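PDB 4N0H: glutamyl-tRNA(Gln) amidotransferase subunit F, mitochondrial from Saccharomyces cerevisiae, which forms one subunit of a mitochondrial amidotransferase complex and is a GatC-like protein, an extended chain of short helices and loops lying against its partner subunits. Local coordinates for residues C[71-74]-C[75-79]; C[51-54]-C[55-59]. All coordinates share one frame; numbering follows the deposited sequence.

Contact 1: C[71-74]-C[75-79]; sequences QMRL and AKQLS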
loop_
_atom_site.group_PDB
_atom_site.type_symbol
_atom_site.label_atom_id
_atom_site.label_comp_id
_atom_site.label_asym_id
_atom_site.label_seq_id
_atom_site.Cartn_x
_atom_site.Cartn_y
_atom_site.Cartn_z
ATOM N N GLN C 71 24.436 -10.373 1.985
ATOM C CA GLN C 71 24.275 -11.715 1.426
ATOM C C GLN C 71 23.813 -12.717 2.477
ATOM O O GLN C 71 22.908 -13.511 2.230
ATOM C CB GLN C 71 25.591 -12.210 0.821
ATOM C CG GLN C 71 25.922 -11.643 -0.546
ATOM C CD GLN C 71 27.274 -12.111 -1.042
ATOM O OE1 GLN C 71 28.312 -11.615 -0.605
ATOM N NE2 GLN C 71 27.270 -13.077 -1.954
ATOM N N MET C 72 24.452 -12.675 3.642
ATOM C CA MET C 72 24.157 -13.602 4.732
ATOM C C MET C 72 22.744 -13.402 5.259
ATOM O O MET C 72 21.967 -14.354 5.356
ATOM C CB MET C 72 25.153 -13.410 5.879
ATOM C CG MET C 72 25.987 -14.639 6.228
ATOM S SD MET C 72 27.425 -14.874 5.161
ATOM C CE MET C 72 26.744 -15.897 3.858
ATOM N N ARG C 73 22.428 -12.159 5.606
ATOM C CA ARG C 73 21.126 -11.811 6.164
ATOM C C ARG C 73 20.003 -12.176 5.201
ATOM O O ARG C 73 19.006 -12.784 5.592
ATOM C CB ARG C 73 21.073 -10.319 6.492
ATOM C CG ARG C 73 19.831 -9.894 7.256
ATOM C CD ARG C 73 19.791 -8.388 7.453
ATOM N NE ARG C 73 19.710 -7.675 6.180
ATOM C CZ ARG C 73 20.685 -6.926 5.673
ATOM N NH1 ARG C 73 21.825 -6.773 6.336
ATOM N NH2 ARG C 73 20.515 -6.317 4.505
ATOM N N LEU C 74 20.185 -11.805 3.938
ATOM C CA LEU C 74 19.214 -12.102 2.891
ATOM C C LEU C 74 19.046 -13.612 2.720
ATOM O O LEU C 74 17.933 -14.105 2.534
ATOM C CB LEU C 74 19.659 -11.450 1.583
ATOM C CG LEU C 74 18.677 -11.263 0.429
ATOM C CD1 LEU C 74 17.379 -10.613 0.900
ATOM C CD2 LEU C 74 19.330 -10.411 -0.650
ATOM N N ALA C 75 20.156 -14.344 2.796
ATOM C CA ALA C 75 20.124 -15.801 2.700
ATOM C C ALA C 75 19.228 -16.411 3.776
ATOM O O ALA C 75 18.430 -17.303 3.494
ATOM C CB ALA C 75 21.537 -16.375 2.793
ATOM N N LYS C 76 19.363 -15.920 5.004
ATOM C CA LYS C 76 18.542 -16.389 6.115
ATOM C C LYS C 76 17.081 -16.017 5.908
ATOM O O LYS C 76 16.183 -16.831 6.136
ATOM C CB LYS C 76 19.039 -15.806 7.440
ATOM C CG LYS C 76 20.460 -16.209 7.803
ATOM C CD LYS C 76 20.868 -15.630 9.145
ATOM C CE LYS C 76 22.251 -16.111 9.555
ATOM N NZ LYS C 76 22.642 -15.585 10.894
ATOM N N GLN C 77 16.848 -14.780 5.480
ATOM C CA GLN C 77 15.493 -14.302 5.233
ATOM C C GLN C 77 14.809 -15.146 4.169
ATOM O O GLN C 77 13.667 -15.564 4.336
ATOM C CB GLN C 77 15.514 -12.833 4.807
ATOM C CG GLN C 77 15.881 -11.868 5.921
ATOM C CD GLN C 77 16.140 -10.464 5.411
ATOM O OE1 GLN C 77 16.571 -10.277 4.273
ATOM N NE2 GLN C 77 15.877 -9.470 6.251
ATOM N N LEU C 78 15.519 -15.402 3.076
ATOM C CA LEU C 78 14.960 -16.163 1.969
ATOM C C LEU C 78 14.695 -17.618 2.341
ATOM O O LEU C 78 13.708 -18.198 1.904
ATOM C CB LEU C 78 15.866 -16.081 0.742
ATOM C CG LEU C 78 15.955 -14.694 0.106
ATOM C CD1 LEU C 78 16.878 -14.710 -1.113
ATOM C CD2 LEU C 78 14.570 -14.190 -0.248
ATOM N N SER C 79 15.566 -18.206 3.154
ATOM C CA SER C 79 15.350 -19.581 3.589
ATOM C C SER C 79 14.081 -19.675 4.438
ATOM O O SER C 79 13.372 -20.677 4.396
ATOM C CB SER C 79 16.562 -20.123 4.353
ATOM O OG SER C 79 16.741 -19.447 5.585
#

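Contact 2: C[51-54]-C[55-59]; sequences VKKL and LRLSG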
loop_
_atom_site.group_PDB
_atom_site.type_symbol
_atom_site.label_atom_id
_atom_site.label_comp_id
_atom_site.label_asym_id
_atom_site.label_seq_id
_atom_site.Cartn_x
_atom_site.Cartn_y
_atom_site.Cartn_z
ATOM N N VAL C 51 23.278 -8.555 -4.882
ATOM C CA VAL C 51 23.134 -7.572 -3.814
ATOM C C VAL C 51 23.334 -6.149 -4.337
ATOM O O VAL C 51 22.587 -5.237 -3.981
ATOM C CB VAL C 51 24.098 -7.866 -2.641
ATOM C CG1 VAL C 51 24.191 -6.675 -1.696
ATOM C CG2 VAL C 51 23.649 -9.114 -1.891
ATOM N N LYS C 52 24.335 -5.967 -5.193
ATOM C CA LYS C 52 24.586 -4.660 -5.792
ATOM C C LYS C 52 23.398 -4.209 -6.642
ATOM O O LYS C 52 23.008 -3.038 -6.607
ATOM C CB LYS C 52 25.875 -4.676 -6.617
ATOM C CG LYS C 52 27.126 -4.882 -5.775
ATOM C CD LYS C 52 28.394 -4.759 -6.603
ATOM C CE LYS C 52 29.631 -4.947 -5.738
ATOM N NZ LYS C 52 30.891 -4.866 -6.538
ATOM N N LYS C 53 22.819 -5.145 -7.389
ATOM C CA LYS C 53 21.609 -4.872 -8.153
ATOM C C LYS C 53 20.475 -4.439 -7.226
ATOM O O LYS C 53 19.783 -3.463 -7.493
ATOM C CB LYS C 53 21.183 -6.103 -8.956
ATOM C CG LYS C 53 19.865 -5.915 -9.696
ATOM C CD LYS C 53 19.391 -7.196 -10.368
ATOM C CE LYS C 53 18.029 -7.617 -9.835
ATOM N NZ LYS C 53 17.343 -8.589 -10.732
ATOM N N LEU C 54 20.305 -5.171 -6.130
ATOM C CA LEU C 54 19.262 -4.880 -5.148
ATOM C C LEU C 54 19.438 -3.508 -4.495
ATOM O O LEU C 54 18.466 -2.784 -4.285
ATOM C CB LEU C 54 19.225 -5.974 -4.076
ATOM C CG LEU C 54 18.051 -6.959 -4.057
ATOM C CD1 LEU C 54 17.140 -6.813 -5.271
ATOM C CD2 LEU C 54 18.554 -8.390 -3.931
ATOM N N LEU C 55 20.679 -3.156 -4.174
ATOM C CA LEU C 55 20.980 -1.855 -3.573
ATOM C C LEU C 55 20.649 -0.706 -4.526
ATOM O O LEU C 55 20.218 0.366 -4.101
ATOM C CB LEU C 55 22.453 -1.783 -3.151
ATOM C CG LEU C 55 22.864 -2.615 -1.933
ATOM C CD1 LEU C 55 24.379 -2.799 -1.883
ATOM C CD2 LEU C 55 22.351 -1.990 -0.640
ATOM N N ARG C 56 20.858 -0.938 -5.817
ATOM C CA ARG C 56 20.560 0.050 -6.844
ATOM C C ARG C 56 19.051 0.249 -7.005
ATOM O O ARG C 56 18.565 1.376 -7.076
ATOM C CB ARG C 56 21.194 -0.369 -8.173
ATOM C CG ARG C 56 20.567 0.270 -9.398
ATOM C CD ARG C 56 21.378 -0.025 -10.653
ATOM N NE ARG C 56 21.543 -1.457 -10.896
ATOM C CZ ARG C 56 20.664 -2.214 -11.547
ATOM N NH1 ARG C 56 19.542 -1.683 -12.018
ATOM N NH2 ARG C 56 20.905 -3.506 -11.726
ATOM N N LEU C 57 18.311 -0.853 -7.053
ATOM C CA LEU C 57 16.857 -0.787 -7.173
ATOM C C LEU C 57 16.236 -0.165 -5.929
ATOM O O LEU C 57 15.171 0.444 -5.993
ATOM C CB LEU C 57 16.275 -2.183 -7.411
ATOM C CG LEU C 57 16.685 -2.829 -8.737
ATOM C CD1 LEU C 57 16.181 -4.262 -8.827
ATOM C CD2 LEU C 57 16.173 -2.002 -9.910
ATOM N N SER C 58 16.919 -0.316 -4.798
ATOM C CA SER C 58 16.450 0.234 -3.530
ATOM C C SER C 58 16.882 1.688 -3.355
ATOM O O SER C 58 16.515 2.340 -2.374
ATOM C CB SER C 58 16.978 -0.599 -2.361
ATOM O OG SER C 58 16.605 -1.962 -2.490
ATOM N N GLY C 59 17.664 2.190 -4.308
ATOM C CA GLY C 59 18.168 3.549 -4.238
ATOM C C GLY C 59 18.998 3.741 -2.984
ATOM O O GLY C 59 18.855 4.738 -2.268
#

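Contact 1: C[71-74]-C[75-79]
Residues 71-74 and 75-79 are successive turns of helix 67-81, joined by four i to i+4 backbone hydrogen bonds: Ala75 N to Gln71 O, Lys76 N to Met72 O, Gln77 N to Arg73 O and Leu78 N to Leu74 O. The last is the shortest of the four, at 2.8 Å, with an N-H...O angle of 162°. Gln77 carries much of the side-chain contact. Its CG lies beside the backbone N, opposite the carbonyl carbon (chi1 -71°), which lays the chain back over the preceding turn, with CG 3.3 Å from Arg73 O. The amide then divides its contacts between two residues. OE1 meets the methyl CD1 of Leu74 at 3.5 Å, the two side chains crossing at about a right angle. NE2 lies 4.1 Å from CG of Arg73. Arg73 and Gln77 run side by side in the same direction, but the guanidinium and amide planes are turned 77° apart. The NE2 group stands at the guanidinium edge, near its plane. Leu78 packs against Leu74 one turn back, CD1 to CG at 4.2 Å, and its own CG rests 3.2 Å from Leu74 O. Lys76 lays the start of its extended chain over Met72 O, with CG 3.4 Å away. At the end of the segment Ser79 OG donates to Lys76 O over 2.7 Å. Gln71 NE2 is hydrogen-bonded to Pro46 O. Another protein chain packs on Arg73, Leu74, Gln77 and Leu78. This is the i to i+4 pattern of a regular amphipathic alpha-helix, with buried leucines on one side and Met72, Lys76 and Ser79 exposed.

Contact 2: C[51-54]-C[55-59]
Leu55 turns its CG anti to the carbonyl carbon (chi1 -72°), while Val51 has CG1 anti to the backbone N (chi1 166°), and this brings Leu55 CD1 to 3.9 Å from Val51 CG1. The two side chains lie alongside each other and point the same way. Leu55 CG also rests on Val51 O, the acceptor of the Leu55 N-H. The chain of Lys53 crosses Leu57 obliquely, with its CE 4.0 Å from Leu57 CD1. Arg56 is bent at chi3. The bend carries its NH2 back to the aliphatic part of Lys53, 3.3 Å from CG. Lys53 O lies over one face of this guanidinium, offset toward the rim. The two charged ends stay apart, with Lys53 NZ 6.3 Å from Arg56 NH2. At the end of the helix Leu54 O takes two bonds from Ser58. The hydroxyl OG donates over 2.7 Å and the backbone N over 3.0 Å, and they arrive from opposite faces of the carbonyl plane. The N-H bond is bent, at 137°. Ser58 OG is also hydrogen-bonded to a polar side chain of another protein chain, a second bond that probably helps to fix its rotation. Leu55 packs on Leu60, Leu62 and Ala65 of the following loop, and Leu57 packs on Arg284 of the neighbouring subunit B, another chain of the assembly. Gly59 has positive phi, and its N bonds back to Arg56 O, one of the two bonds into the last turn. The arrangement is the C-terminal end of helix 48-57, closed by a Schellman motif.

How the contacts relate
Contact 2 comes first in the chain, at the end of helix 48-57; contact 1 lies within the next helix, 67-81. The two helices pack together: Gln71 CG meets Val51 CG2 at 3.7 Å, and Leu74 CD2 meets Leu54 CD2 at 3.9 Å. Contact 2 is the more buried, with five buried residues against two in contact 1. Both rest on i to i+4 backbone bonds, but their chemistry differs. Contact 1 continues a regular helix and uses a long amide side chain, whereas contact 2 ends its helix with a glycine and a serine that share in the closing turn. Both also face another protein chain.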